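Long-range contacts in bile salt hydrolase/transferase (Clostridium perfringens, PDB 2BJF), which hydrolyses the amide bond of glycine- and taurine-conjugated bile salts, releasing free bile acids, and also acts as a bile acid amine N-acyltransferase: residues Gly80-Val85 with Pro138-His143; Leu173-Thr178 with Phe223-Arg228. All blocks are in the same frame, centred on the assembly; numbering follows the deposited sequence. Where two conformers were deposited one is given.

Interaction 1 (Gly80-Val85 with Pro138-His143); sequences GLNFPV and PNTTLH. With DXC ((3alpha,5beta,12alpha)-3,12-dihydroxycholan-24-oic acid), chain B; TAU (2-aminoethanesulfonic acid), chain C.
Phe83 holds CG anti to its backbone N (chi1 -166°), while His143 holds CG between its backbone N and carbonyl carbon (chi1 66°). The two rings thereby meet in an offset stack, nearly parallel at 6°, with centroids 4.4 Å apart. Phe83 CD1 lies over one face of the imidazole, 3.5 Å from His143 ND1. His143 CB adds a CH-pi contact over the phenyl face that the imidazole stacks on. Both imidazole nitrogens bond beyond the two segments, ND1 to Glu157 and NE2 to Thr174 O, which fixes the ring's rotation. Next to the stack the backbones pair: Leu81 N donates to His143 O (2.8 Å) and His143 N to Leu81 O (2.9 Å). Phe83 N then reaches Thr141 O (2.9 Å) from above the carbonyl plane. In the Asn82 conformer given, Thr141 OG1 donates to OD1 (3.1 Å) and ND2 makes a weak bond to taurine O3 (2.8 Å). On the deoxycholate side, Leu142 CD1 packs against steroid C16 (3.7 Å), and Thr140 OG1 lies near C11. Leu81 and His143 form an antiparallel hydrogen-bonded pair where the ends of two inner strands of an Ntn-hydrolase sheet line part of the bile acid and taurine pocket.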
loop_
_atom_site.group_PDB
_atom_site.type_symbol
_atom_site.label_atom_id
_atom_site.label_comp_id
_atom_site.label_asym_id
_atom_site.label_seq_id
_atom_site.Cartn_x
_atom_site.Cartn_y
_atom_site.Cartn_z
ATOM N N GLY A 80 -29.512 -5.606 -3.925
ATOM C CA GLY A 80 -29.314 -5.424 -2.490
ATOM C C GLY A 80 -27.964 -5.971 -2.070
ATOM O O GLY A 80 -27.661 -7.142 -2.307
ATOM N N LEU A 81 -27.153 -5.115 -1.451
ATOM C CA LEU A 81 -25.792 -5.466 -1.042
ATOM C C LEU A 81 -25.649 -5.279 0.464
ATOM O O LEU A 81 -26.316 -4.423 1.046
ATOM C CB LEU A 81 -24.768 -4.592 -1.784
ATOM C CG LEU A 81 -24.522 -4.801 -3.287
ATOM C CD1 LEU A 81 -25.666 -4.284 -4.151
ATOM C CD2 LEU A 81 -23.222 -4.136 -3.709
ATOM N N ASN A 82 -24.783 -6.079 1.087
ATOM C CA ASN A 82 -24.560 -6.010 2.534
ATOM C C ASN A 82 -24.121 -4.620 2.992
ATOM O O ASN A 82 -23.348 -3.947 2.310
ATOM C CB ASN A 82 -23.540 -7.068 2.975
ATOM C CG ASN A 82 -23.455 -7.213 4.488
ATOM O OD1 ASN A 82 -24.461 -7.126 5.197
ATOM N ND2 ASN A 82 -22.248 -7.446 4.989
ATOM N N PHE A 83 -24.635 -4.196 4.145
ATOM C CA PHE A 83 -24.371 -2.860 4.678
ATOM C C PHE A 83 -24.394 -2.943 6.208
ATOM O O PHE A 83 -25.275 -2.364 6.846
ATOM C CB PHE A 83 -25.439 -1.892 4.143
ATOM C CG PHE A 83 -25.117 -0.431 4.328
ATOM C CD1 PHE A 83 -23.901 0.099 3.903
ATOM C CD2 PHE A 83 -26.062 0.428 4.884
ATOM C CE1 PHE A 83 -23.619 1.455 4.066
ATOM C CE2 PHE A 83 -25.790 1.786 5.050
ATOM C CZ PHE A 83 -24.565 2.298 4.638
ATOM N N PRO A 84 -23.418 -3.667 6.800
ATOM C CA PRO A 84 -23.460 -4.039 8.220
ATOM C C PRO A 84 -23.192 -2.889 9.183
ATOM O O PRO A 84 -23.648 -2.928 10.328
ATOM C CB PRO A 84 -22.355 -5.090 8.340
ATOM C CG PRO A 84 -21.386 -4.736 7.279
ATOM C CD PRO A 84 -22.193 -4.167 6.144
ATOM N N VAL A 85 -22.449 -1.886 8.729
ATOM C CA VAL A 85 -22.123 -0.749 9.575
ATOM C C VAL A 85 -22.754 0.515 9.003
ATOM O O VAL A 85 -22.796 0.698 7.780
ATOM C CB VAL A 85 -20.593 -0.567 9.753
ATOM C CG1 VAL A 85 -20.297 0.314 10.962
ATOM C CG2 VAL A 85 -19.893 -1.917 9.915
ATOM N N PRO A 138 -34.207 -11.357 12.399
ATOM C CA PRO A 138 -33.614 -10.092 11.971
ATOM C C PRO A 138 -33.403 -10.051 10.462
ATOM O O PRO A 138 -32.990 -11.048 9.862
ATOM C CB PRO A 138 -32.258 -10.080 12.689
ATOM C CG PRO A 138 -32.437 -10.978 13.856
ATOM C CD PRO A 138 -33.353 -12.055 13.377
ATOM N N ASN A 139 -33.708 -8.907 9.860
ATOM C CA ASN A 139 -33.441 -8.684 8.446
ATOM C C ASN A 139 -31.955 -8.464 8.208
ATOM O O ASN A 139 -31.255 -7.917 9.066
ATOM C CB ASN A 139 -34.224 -7.474 7.939
ATOM C CG ASN A 139 -35.689 -7.780 7.711
ATOM O OD1 ASN A 139 -36.042 -8.592 6.855
ATOM N ND2 ASN A 139 -36.554 -7.117 8.469
ATOM N N THR A 140 -31.482 -8.899 7.043
ATOM C CA THR A 140 -30.108 -8.649 6.619
ATOM C C THR A 140 -29.882 -7.140 6.513
ATOM O O THR A 140 -30.758 -6.403 6.052
ATOM C CB THR A 140 -29.807 -9.334 5.263
ATOM O OG1 THR A 140 -30.200 -10.711 5.323
ATOM C CG2 THR A 140 -28.321 -9.257 4.918
ATOM N N THR A 141 -28.717 -6.690 6.972
ATOM C CA THR A 141 -28.323 -5.288 6.854
ATOM C C THR A 141 -27.977 -4.995 5.397
ATOM O O THR A 141 -27.069 -5.610 4.834
ATOM C CB THR A 141 -27.121 -4.968 7.758
ATOM O OG1 THR A 141 -26.066 -5.901 7.498
ATOM C CG2 THR A 141 -27.516 -5.055 9.227
ATOM N N LEU A 142 -28.712 -4.066 4.790
ATOM C CA LEU A 142 -28.635 -3.850 3.347
ATOM C C LEU A 142 -28.609 -2.389 2.921
ATOM O O LEU A 142 -29.163 -1.517 3.593
ATOM C CB LEU A 142 -29.820 -4.526 2.647
ATOM C CG LEU A 142 -29.995 -6.044 2.708
ATOM C CD1 LEU A 142 -31.430 -6.401 2.369
ATOM C CD2 LEU A 142 -29.016 -6.765 1.789
ATOM N N HIS A 143 -27.944 -2.146 1.795
ATOM C CA HIS A 143 -28.157 -0.945 0.996
ATOM C C HIS A 143 -28.354 -1.360 -0.465
ATOM O O HIS A 143 -28.023 -2.490 -0.843
ATOM C CB HIS A 143 -27.043 0.098 1.196
ATOM C CG HIS A 143 -25.687 -0.322 0.710
ATOM N ND1 HIS A 143 -24.667 0.584 0.510
ATOM C CD2 HIS A 143 -25.179 -1.536 0.390
ATOM C CE1 HIS A 143 -23.590 -0.054 0.089
ATOM N NE2 HIS A 143 -23.874 -1.341 0.006
HETATM C C1 DXC B . -32.803 -14.309 7.431
HETATM C C2 DXC B . -33.500 -13.091 6.826
HETATM C C3 DXC B . -34.486 -13.448 5.699
HETATM C C4 DXC B . -33.887 -14.354 4.609
HETATM C C5 DXC B . -33.183 -15.545 5.263
HETATM C C6 DXC B . -32.164 -15.159 6.337
HETATM C C7 DXC B . -35.098 -12.157 5.134
HETATM C C8 DXC B . -34.158 -11.375 4.215
HETATM C C9 DXC B . -33.455 -12.235 3.162
HETATM C C10 DXC B . -32.882 -13.541 3.751
HETATM C C11 DXC B . -32.277 -11.479 2.537
HETATM C C12 DXC B . -31.540 -12.240 1.431
HETATM C C13 DXC B . -31.013 -13.574 1.983
HETATM C C14 DXC B . -32.126 -14.367 2.688
HETATM C C15 DXC B . -32.488 -10.059 2.011
HETATM C C16 DXC B . -31.269 -9.843 1.108
HETATM C C17 DXC B . -30.492 -11.171 1.079
HETATM C C18 DXC B . -35.002 -14.920 3.731
HETATM C C19 DXC B . -29.618 -11.316 -0.186
HETATM O O1 DXC B . -29.911 -13.372 2.881
HETATM O O2 DXC B . -31.788 -13.872 8.343
HETATM C C20 DXC B . -32.457 -12.527 0.227
HETATM C C21 DXC B . -28.506 -10.259 -0.226
HETATM C C22 DXC B . -27.550 -10.351 0.967
HETATM C C23 DXC B . -26.198 -9.741 0.675
HETATM O O3 DXC B . -25.915 -9.386 -0.489
HETATM O O4 DXC B . -25.401 -9.619 1.630
HETATM C C24 DXC B . -29.008 -12.705 -0.392
HETATM C C1 TAU C . -18.912 -7.980 6.901
HETATM C C2 TAU C . -19.255 -8.582 5.846
HETATM N N1 TAU C . -18.674 -7.622 8.066
HETATM S S TAU C . -19.206 -7.864 4.452
HETATM O O1 TAU C . -19.635 -6.451 4.591
HETATM O O2 TAU C . -17.832 -7.914 3.907
HETATM O O3 TAU C . -20.129 -8.561 3.526
#

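Interaction 2 (Leu173-Thr178 with Phe223-Arg228)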
loop_
_atom_site.group_PDB
_atom_site.type_symbol
_atom_site.label_atom_id
_atom_site.label_comp_id
_atom_site.label_asym_id
_atom_site.label_seq_id
_atom_site.Cartn_x
_atom_site.Cartn_y
_atom_site.Cartn_z
ATOM N N LEU A 173 -20.819 0.005 -6.597
ATOM C CA LEU A 173 -21.149 -0.006 -5.173
ATOM C C LEU A 173 -20.534 -1.243 -4.532
ATOM O O LEU A 173 -20.427 -2.284 -5.173
ATOM C CB LEU A 173 -22.669 -0.010 -4.965
ATOM C CG LEU A 173 -23.205 0.224 -3.545
ATOM C CD1 LEU A 173 -22.878 1.633 -3.061
ATOM C CD2 LEU A 173 -24.703 -0.030 -3.477
ATOM N N THR A 174 -20.109 -1.127 -3.278
ATOM C CA THR A 174 -19.724 -2.315 -2.514
ATOM C C THR A 174 -20.516 -2.391 -1.208
ATOM O O THR A 174 -21.741 -2.530 -1.230
ATOM C CB THR A 174 -18.190 -2.426 -2.270
ATOM O OG1 THR A 174 -17.723 -1.287 -1.538
ATOM C CG2 THR A 174 -17.431 -2.543 -3.592
ATOM N N ASN A 175 -19.817 -2.293 -0.083
ATOM C CA ASN A 175 -20.440 -2.400 1.228
ATOM C C ASN A 175 -20.063 -1.190 2.090
ATOM O O ASN A 175 -19.823 -0.109 1.547
ATOM C CB ASN A 175 -20.063 -3.740 1.873
ATOM C CG ASN A 175 -20.283 -4.924 0.933
ATOM O OD1 ASN A 175 -19.333 -5.466 0.364
ATOM N ND2 ASN A 175 -21.539 -5.311 0.749
ATOM N N SER A 176 -20.022 -1.355 3.411
ATOM C CA SER A 176 -19.728 -0.243 4.328
ATOM C C SER A 176 -18.296 0.287 4.160
ATOM O O SER A 176 -17.405 -0.475 3.788
ATOM C CB SER A 176 -19.992 -0.661 5.776
ATOM O OG SER A 176 -21.371 -0.936 5.971
ATOM N N PRO A 177 -18.062 1.591 4.436
ATOM C CA PRO A 177 -18.957 2.637 4.954
ATOM C C PRO A 177 -19.959 3.201 3.940
ATOM O O PRO A 177 -20.193 2.602 2.887
ATOM C CB PRO A 177 -17.988 3.747 5.402
ATOM C CG PRO A 177 -16.618 3.232 5.187
ATOM C CD PRO A 177 -16.705 2.116 4.215
ATOM N N THR A 178 -20.542 4.351 4.275
ATOM C CA THR A 178 -21.561 4.998 3.446
ATOM C C THR A 178 -21.014 5.409 2.077
ATOM O O THR A 178 -19.798 5.526 1.891
ATOM C CB THR A 178 -22.166 6.229 4.153
ATOM O OG1 THR A 178 -21.132 7.185 4.419
ATOM C CG2 THR A 178 -22.841 5.825 5.462
ATOM N N PHE A 223 -9.534 -7.618 0.032
ATOM C CA PHE A 223 -10.934 -7.878 -0.294
ATOM C C PHE A 223 -11.934 -7.107 0.573
ATOM O O PHE A 223 -13.128 -7.421 0.567
ATOM C CB PHE A 223 -11.218 -9.387 -0.252
ATOM C CG PHE A 223 -10.380 -10.188 -1.210
ATOM C CD1 PHE A 223 -10.780 -10.352 -2.533
ATOM C CD2 PHE A 223 -9.186 -10.772 -0.792
ATOM C CE1 PHE A 223 -10.003 -11.086 -3.428
ATOM C CE2 PHE A 223 -8.403 -11.510 -1.680
ATOM C CZ PHE A 223 -8.815 -11.669 -2.998
ATOM N N THR A 224 -11.460 -6.095 1.303
ATOM C CA THR A 224 -12.373 -5.230 2.061
ATOM C C THR A 224 -13.259 -4.435 1.102
ATOM O O THR A 224 -12.876 -4.204 -0.050
ATOM C CB THR A 224 -11.643 -4.243 3.006
ATOM O OG1 THR A 224 -10.800 -3.371 2.243
ATOM C CG2 THR A 224 -10.835 -4.983 4.063
ATOM N N PRO A 225 -14.456 -4.027 1.566
ATOM C CA PRO A 225 -15.355 -3.231 0.725
ATOM C C PRO A 225 -14.713 -1.964 0.150
ATOM O O PRO A 225 -14.917 -1.664 -1.028
ATOM C CB PRO A 225 -16.504 -2.883 1.673
ATOM C CG PRO A 225 -16.498 -3.977 2.685
ATOM C CD PRO A 225 -15.050 -4.315 2.885
ATOM N N ALA A 226 -13.943 -1.239 0.962
ATOM C CA ALA A 226 -13.294 -0.007 0.501
ATOM C C ALA A 226 -12.280 -0.266 -0.617
ATOM O O ALA A 226 -12.257 0.449 -1.620
ATOM C CB ALA A 226 -12.645 0.731 1.666
ATOM N N SER A 227 -11.456 -1.297 -0.447
ATOM C CA SER A 227 -10.454 -1.648 -1.452
ATOM C C SER A 227 -11.089 -2.129 -2.755
ATOM O O SER A 227 -10.635 -1.767 -3.844
ATOM C CB SER A 227 -9.487 -2.694 -0.904
ATOM O OG SER A 227 -8.732 -2.147 0.162
ATOM N N ARG A 228 -12.146 -2.930 -2.635
ATOM C CA ARG A 228 -12.875 -3.411 -3.807
ATOM C C ARG A 228 -13.555 -2.270 -4.562
ATOM O O ARG A 228 -13.570 -2.267 -5.793
ATOM C CB ARG A 228 -13.876 -4.506 -3.423
ATOM C CG ARG A 228 -13.206 -5.809 -3.007
ATOM C CD ARG A 228 -14.207 -6.934 -2.787
ATOM N NE ARG A 228 -14.920 -6.829 -1.513
ATOM C CZ ARG A 228 -16.140 -6.319 -1.366
ATOM N NH1 ARG A 228 -16.802 -5.840 -2.414
ATOM N NH2 ARG A 228 -16.700 -6.280 -0.163
HETATM O O HOH W 1 -14.478 -1.220 3.876
#
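Asn175 and Arg228 make a nearly straight hydrogen bond between the loop 173-178 and the start of helix 225-243. Arg228 NH2 donates to Asn175 OD1 at 2.8 Å, with 169° at the hydrogen. The bond lies in the amide carbonyl plane and near the guanidinium plane, although the two flat groups are turned 65° apart. The second side-chain bond runs from Thr174 OG1 to Pro225 O (2.9 Å), approaching from above the carbonyl plane. Within its own segment, Arg228 bends at chi3 (-77°), bringing NE to Phe223 O (2.8 Å). One water joins the backbones, donating to Ser176 O and accepting from Ala226 N. Van der Waals contacts complete the group. The Pro225 ring sets CG against Asn175 CB (3.7 Å), and its CB sits 3.3 Å from Ser176 O. Thr174 CG2 lies against Arg228 NH1 (3.6 Å). Beyond the segments, Asn175 OD1 also bonds Cys2 N, and Arg228 NH1 bonds Cys2 O. The buried guanidinium is thus held by carbonyl oxygens through NE, NH1 and NH2. The NH2 bond holds Asn175 OD1 in place beside the amino terminus of Cys2, the inferred nucleophile, and the positive charge would probably also polarise that amide carbonyl.

In the fold
Along the chain interaction 1 closes before interaction 2 opens, and their centres lie 13 Å apart. Interaction 1 joins strands 77-82 and 142-147 in one antiparallel sheet. Interaction 2 joins the loop that follows strand 172-173, an outermost strand of the other sheet, to helix 225-243. The two contacts meet directly: besides the His143 link, Asn82 O probably accepts from Asn175 ND2. Thus 80-85 and 173-178 line adjoining parts of the taurine site, with Cys2 beside Leu81 and Asn175. Both contacts also touch the second subunit, whose Leu210 packs on Pro84 and Pro177, so the active-site region borders a subunit interface of the tetramer.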